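Local coordinates for putative iron-regulated protein A (Parabacteroides distasonis ATCC 8503, PDB 4ECG) that is of unproven function but binds calcium ions and, as an imelysin-like protein, is probably a metallopeptidase, at residues P106-W111 against E182-D187; F127-G132 against Q143-F148. All blocks are in the same frame, centred on the assembly; numbering follows the deposited sequence.

Interaction 1: residues P106-W111 against E182-D187; sequences PSLDSW and ERMLSD. With CA (calcium ion), chain F; CA (calcium ion), chain K.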
loop_
_atom_site.group_PDB
_atom_site.type_symbol
_atom_site.label_atom_id
_atom_site.label_comp_id
_atom_site.label_asym_id
_atom_site.label_seq_id
_atom_site.Cartn_x
_atom_site.Cartn_y
_atom_site.Cartn_z
ATOM N N PRO A 106 3.767 5.304 7.906
ATOM C CA PRO A 106 5.183 5.649 7.863
ATOM C C PRO A 106 6.082 4.791 8.748
ATOM O O PRO A 106 7.257 4.619 8.443
ATOM C CB PRO A 106 5.190 7.126 8.331
ATOM C CG PRO A 106 3.948 7.260 9.115
ATOM C CD PRO A 106 2.971 6.470 8.295
ATOM N N SER A 107 5.561 4.240 9.826
ATOM C CA SER A 107 6.408 3.416 10.667
ATOM C C SER A 107 6.855 2.167 9.901
ATOM O O SER A 107 7.986 1.746 10.009
ATOM C CB SER A 107 5.700 3.046 11.964
ATOM O OG SER A 107 6.597 2.380 12.852
ATOM N N LEU A 108 5.955 1.611 9.113
ATOM C CA LEU A 108 6.158 0.358 8.385
ATOM C C LEU A 108 6.890 0.556 7.067
ATOM O O LEU A 108 7.480 -0.386 6.581
ATOM C CB LEU A 108 4.793 -0.254 8.046
ATOM C CG LEU A 108 4.175 -1.203 9.071
ATOM C CD1 LEU A 108 2.706 -1.355 8.762
ATOM C CD2 LEU A 108 4.936 -2.552 9.053
ATOM N N ASP A 109 6.834 1.757 6.455
ATOM C CA ASP A 109 7.089 1.813 5.024
ATOM C C ASP A 109 7.525 3.186 4.536
ATOM O O ASP A 109 7.117 3.635 3.466
ATOM C CB ASP A 109 5.826 1.321 4.289
ATOM C CG ASP A 109 6.082 0.848 2.823
ATOM O OD1 ASP A 109 7.192 0.368 2.474
ATOM O OD2 ASP A 109 5.103 0.925 2.023
ATOM N N SER A 110 8.434 3.815 5.273
ATOM C CA SER A 110 8.961 5.088 4.820
ATOM C C SER A 110 9.896 4.939 3.618
ATOM O O SER A 110 10.718 4.011 3.539
ATOM C CB SER A 110 9.651 5.847 5.971
ATOM O OG SER A 110 8.726 6.156 7.009
ATOM N N TRP A 111 9.760 5.887 2.695
ATOM C CA TRP A 111 10.642 6.050 1.553
ATOM C C TRP A 111 10.741 7.530 1.197
ATOM O O TRP A 111 9.737 8.275 1.270
ATOM C CB TRP A 111 10.070 5.263 0.370
ATOM C CG TRP A 111 10.975 5.256 -0.820
ATOM C CD1 TRP A 111 10.864 6.012 -1.976
ATOM C CD2 TRP A 111 12.207 4.487 -0.988
ATOM N NE1 TRP A 111 11.930 5.784 -2.817
ATOM C CE2 TRP A 111 12.770 4.886 -2.277
ATOM C CE3 TRP A 111 12.919 3.607 -0.191
ATOM C CZ2 TRP A 111 13.958 4.363 -2.744
ATOM C CZ3 TRP A 111 14.110 3.076 -0.668
ATOM C CH2 TRP A 111 14.614 3.436 -1.921
ATOM N N GLU A 182 11.471 -7.140 13.910
ATOM C CA GLU A 182 10.636 -7.153 15.151
ATOM C C GLU A 182 9.600 -6.047 15.079
ATOM O O GLU A 182 8.459 -6.213 15.434
ATOM C CB GLU A 182 11.455 -6.890 16.427
ATOM C CG GLU A 182 12.025 -8.133 17.079
ATOM C CD GLU A 182 13.149 -7.880 18.117
ATOM O OE1 GLU A 182 13.066 -6.919 18.951
ATOM O OE2 GLU A 182 14.097 -8.695 18.086
ATOM N N ARG A 183 10.044 -4.883 14.657
ATOM C CA ARG A 183 9.194 -3.739 14.666
ATOM C C ARG A 183 8.185 -3.823 13.490
ATOM O O ARG A 183 7.045 -3.388 13.641
ATOM C CB ARG A 183 10.036 -2.455 14.640
ATOM C CG ARG A 183 9.192 -1.180 14.523
ATOM C CD ARG A 183 8.247 -1.089 15.719
ATOM N NE ARG A 183 7.555 0.188 15.858
ATOM C CZ ARG A 183 8.002 1.240 16.566
ATOM N NH1 ARG A 183 9.148 1.234 17.175
ATOM N NH2 ARG A 183 7.283 2.337 16.646
HETATM N N MSE A 184 8.581 -4.398 12.349
HETATM C CA MSE A 184 7.621 -4.603 11.274
HETATM C C MSE A 184 6.450 -5.476 11.810
HETATM O O MSE A 184 5.296 -5.117 11.595
HETATM C CB MSE A 184 8.244 -5.204 10.002
HETATM C CG MSE A 184 9.056 -4.229 9.175
HETATM SE SE MSE A 184 10.297 -5.026 7.936
HETATM C CE MSE A 184 8.958 -5.968 6.967
ATOM N N LEU A 185 6.772 -6.561 12.528
ATOM C CA LEU A 185 5.773 -7.497 13.112
ATOM C C LEU A 185 4.895 -6.801 14.123
ATOM O O LEU A 185 3.693 -6.938 14.113
ATOM C CB LEU A 185 6.441 -8.738 13.779
ATOM C CG LEU A 185 5.509 -9.788 14.388
ATOM C CD1 LEU A 185 4.433 -10.222 13.386
ATOM C CD2 LEU A 185 6.301 -10.958 14.983
ATOM N N SER A 186 5.515 -6.037 14.985
ATOM C CA SER A 186 4.811 -5.339 16.048
ATOM C C SER A 186 3.763 -4.347 15.445
ATOM O O SER A 186 2.616 -4.283 15.918
ATOM C CB SER A 186 5.851 -4.594 16.892
ATOM O OG SER A 186 5.213 -3.845 17.854
ATOM N N ASP A 187 4.170 -3.590 14.417
ATOM C CA ASP A 187 3.308 -2.600 13.769
ATOM C C ASP A 187 2.133 -3.332 13.110
ATOM O O ASP A 187 0.997 -2.917 13.232
ATOM C CB ASP A 187 4.076 -1.739 12.740
ATOM C CG ASP A 187 5.051 -0.699 13.389
ATOM O OD1 ASP A 187 4.921 -0.415 14.614
ATOM O OD2 ASP A 187 5.942 -0.130 12.645
HETATM CA CA CA F . 4.120 2.080 -0.022
HETATM CA CA CA K . 7.890 9.698 1.199
HETATM O O HOH W 1 8.010 -0.792 10.870
HETATM O O HOH W 2 8.415 8.992 3.429
HETATM O O HOH W 3 8.968 10.785 -0.712
HETATM O O HOH W 4 6.957 7.430 1.163
#

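Interaction 2: residues F127-G132 against Q143-F148; sequences FSKISG and QNLRGF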
loop_
_atom_site.group_PDB
_atom_site.type_symbol
_atom_site.label_atom_id
_atom_site.label_comp_id
_atom_site.label_asym_id
_atom_site.label_seq_id
_atom_site.Cartn_x
_atom_site.Cartn_y
_atom_site.Cartn_z
ATOM N N PHE A 127 21.322 1.425 18.307
ATOM C CA PHE A 127 20.029 0.965 17.811
ATOM C C PHE A 127 18.807 1.694 18.343
ATOM O O PHE A 127 17.788 1.732 17.654
ATOM C CB PHE A 127 19.877 -0.533 18.019
ATOM C CG PHE A 127 20.934 -1.318 17.343
ATOM C CD1 PHE A 127 21.085 -1.240 15.969
ATOM C CD2 PHE A 127 21.756 -2.150 18.063
ATOM C CE1 PHE A 127 22.075 -1.981 15.335
ATOM C CE2 PHE A 127 22.757 -2.881 17.464
ATOM C CZ PHE A 127 22.919 -2.803 16.093
ATOM N N SER A 128 18.922 2.327 19.499
ATOM C CA SER A 128 17.844 3.178 20.027
ATOM C C SER A 128 17.310 4.254 19.062
ATOM O O SER A 128 16.154 4.664 19.172
ATOM C CB SER A 128 18.232 3.836 21.386
ATOM O OG SER A 128 19.357 4.685 21.286
ATOM N N LYS A 129 18.137 4.690 18.124
ATOM C CA LYS A 129 17.724 5.684 17.161
ATOM C C LYS A 129 16.624 5.183 16.195
ATOM O O LYS A 129 16.035 5.981 15.481
ATOM C CB LYS A 129 18.945 6.185 16.363
ATOM C CG LYS A 129 19.971 7.004 17.158
ATOM C CD LYS A 129 21.144 7.524 16.284
ATOM C CE LYS A 129 20.966 8.950 15.673
ATOM N NZ LYS A 129 20.113 9.117 14.426
ATOM N N ILE A 130 16.368 3.875 16.136
ATOM C CA ILE A 130 15.488 3.323 15.117
ATOM C C ILE A 130 14.112 2.940 15.636
ATOM O O ILE A 130 13.218 2.675 14.844
ATOM C CB ILE A 130 16.142 2.139 14.390
ATOM C CG1 ILE A 130 15.861 0.817 15.065
ATOM C CG2 ILE A 130 17.649 2.375 14.215
ATOM C CD1 ILE A 130 16.453 -0.362 14.318
ATOM N N SER A 131 13.938 2.953 16.950
ATOM C CA SER A 131 12.778 2.376 17.594
ATOM C C SER A 131 11.870 3.455 18.132
ATOM O O SER A 131 10.851 3.139 18.674
ATOM C CB SER A 131 13.235 1.502 18.751
ATOM O OG SER A 131 13.911 2.326 19.704
ATOM N N GLY A 132 12.223 4.722 17.982
ATOM C CA GLY A 132 11.319 5.812 18.417
ATOM C C GLY A 132 10.015 6.025 17.639
ATOM O O GLY A 132 9.743 5.358 16.622
ATOM N N GLN A 143 11.490 6.731 11.695
ATOM C CA GLN A 143 10.799 6.033 10.626
ATOM C C GLN A 143 11.653 5.827 9.391
ATOM O O GLN A 143 11.441 4.887 8.676
ATOM C CB GLN A 143 9.496 6.761 10.250
ATOM C CG GLN A 143 9.618 8.081 9.512
ATOM C CD GLN A 143 10.018 9.181 10.433
ATOM O OE1 GLN A 143 10.153 8.964 11.637
ATOM N NE2 GLN A 143 10.212 10.359 9.893
ATOM N N ASN A 144 12.608 6.721 9.149
ATOM C CA ASN A 144 13.428 6.705 7.953
ATOM C C ASN A 144 14.668 5.827 8.171
ATOM O O ASN A 144 15.517 5.727 7.305
ATOM C CB ASN A 144 13.910 8.121 7.576
ATOM C CG ASN A 144 12.777 9.102 7.311
ATOM O OD1 ASN A 144 11.693 8.728 6.856
ATOM N ND2 ASN A 144 13.045 10.388 7.598
ATOM N N LEU A 145 14.763 5.195 9.327
ATOM C CA LEU A 145 15.822 4.250 9.631
ATOM C C LEU A 145 15.292 2.823 9.835
ATOM O O LEU A 145 16.025 1.948 10.291
ATOM C CB LEU A 145 16.517 4.732 10.912
ATOM C CG LEU A 145 17.146 6.137 10.910
ATOM C CD1 LEU A 145 17.408 6.607 12.366
ATOM C CD2 LEU A 145 18.399 6.149 10.050
ATOM N N ARG A 146 14.022 2.584 9.522
ATOM C CA ARG A 146 13.458 1.282 9.698
ATOM C C ARG A 146 12.434 0.899 8.586
ATOM O O ARG A 146 12.496 1.416 7.511
ATOM C CB ARG A 146 12.916 1.162 11.136
ATOM C CG ARG A 146 11.735 2.036 11.423
ATOM C CD ARG A 146 11.004 1.609 12.674
ATOM N NE ARG A 146 9.819 2.454 12.925
ATOM C CZ ARG A 146 9.688 3.404 13.847
ATOM N NH1 ARG A 146 10.665 3.692 14.691
ATOM N NH2 ARG A 146 8.526 4.061 13.953
ATOM N N GLY A 147 11.562 -0.073 8.829
ATOM C CA GLY A 147 10.458 -0.384 7.923
ATOM C C GLY A 147 10.888 -1.322 6.807
ATOM O O GLY A 147 12.063 -1.755 6.784
ATOM N N PHE A 148 9.928 -1.622 5.916
ATOM C CA PHE A 148 10.114 -2.553 4.783
ATOM C C PHE A 148 11.384 -2.272 3.965
ATOM O O PHE A 148 12.087 -3.177 3.549
ATOM C CB PHE A 148 8.967 -2.452 3.795
ATOM C CG PHE A 148 7.807 -3.346 4.072
ATOM C CD1 PHE A 148 7.778 -4.611 3.571
ATOM C CD2 PHE A 148 6.696 -2.861 4.732
ATOM C CE1 PHE A 148 6.691 -5.414 3.754
ATOM C CE2 PHE A 148 5.597 -3.651 4.927
ATOM C CZ PHE A 148 5.607 -4.941 4.436
#

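Interaction 1: residues P106-W111 against E182-D187
The carboxylate oxygen D187 OD2 is gripped by two donors. S107 OG gives it a hydrogen bond of 2.6 Å, arriving on the syn side but 31° out of the carboxylate plane, and a water adds a second bond of 2.8 Å to OD2. The same water also donates to S107 O, 2.7 Å away, and thereby ties the serine's carbonyl as well as its hydroxyl to one aspartate. S107 can reach because OG stands anti to the backbone N (chi1 -173°). The other oxygen, D187 OD1, takes a salt bridge of 3.0 Å from R183 NE one turn earlier in the helix; OD1 lies close to the guanidinium plane, whereas NE meets the carboxylate on its syn side, 32° out of its plane. An alanine in place of D187 would probably leave S107 OG without its acceptor on this helix and R183 without its charge mate. Beside the polar group, L108 and D187 pass alongside each other, pointing opposite ways, with L108 CG 3.7 Å from D187 CB, while L108 CD2 rests 3.6 Å from the backbone O of M184, a selenomethionine. Further along 106-111, D109 OD2 binds one calcium ion together with E92, and W111 O binds another. The contact thus sets helix 104-109 against helix 171-196; L108 also packs on W88 of helix 71-89, and M184 reaches helices 29-68 and 147-155.

Interaction 2: residues F127-G132 against Q143-F148
The irregular connection between helix 115-124 and helix 147-155 folds back on itself here, and R146 bridges its two limbs. R146 NH1 serves two backbone carbonyls: I130 O at 2.8 Å and G132 O at 2.7 Å. Both acceptors lie near the guanidinium plane, at its edge, yet the carbonyls are met differently. At G132 the nitrogen lies in the carbonyl plane, whereas at I130 it stands above that plane, 38° out of it. A weak bond from R146 NH2 to G132 O, 3.2 Å long, makes that oxygen a shared acceptor. From CG to NE the arginine chain is extended, and its CD passes 3.3 Å from I130 O. One face of the guanidinium has Q143 CA over its centre, so the flat group is backed by its own segment. L145 CD1 lies 3.5 Å from K129 O, and I130 CG2 meets L145 CB at 4.2 Å in apolar packing. Helix 115-124 backs these side chains, I130 packing on I121 and L145 on I118, while Y176 of helix 171-196 bonds to L145 O. The arrangement is that of a loop without regular sheet or helix bonds across it, two of whose carbonyls, I130 O and G132 O, are bonded by a buried arginine, within the mostly helical imelysin-like fold.

Interaction 2 is nested along the chain within the loop closed by interaction 1, and their centres lie about 8 Å apart. Interaction 1 is buried and joins two helices; interaction 2 is partly buried, farther from the centre of the chain, and closes a short loop. Their chemistry differs accordingly: a carboxylate collects a hydroxyl, a water and a guanidinium in the first, whereas a guanidinium collects main-chain carbonyls in the second. The two meet where S107 OG lies 2.8 Å from R146 NH2, a probable hydrogen bond, and where L108 and F148 share a backbone hydrogen bond. R183 NH1 also hydrogen-bonds S131 O, so helix 171-196 contributes to both neighbourhoods.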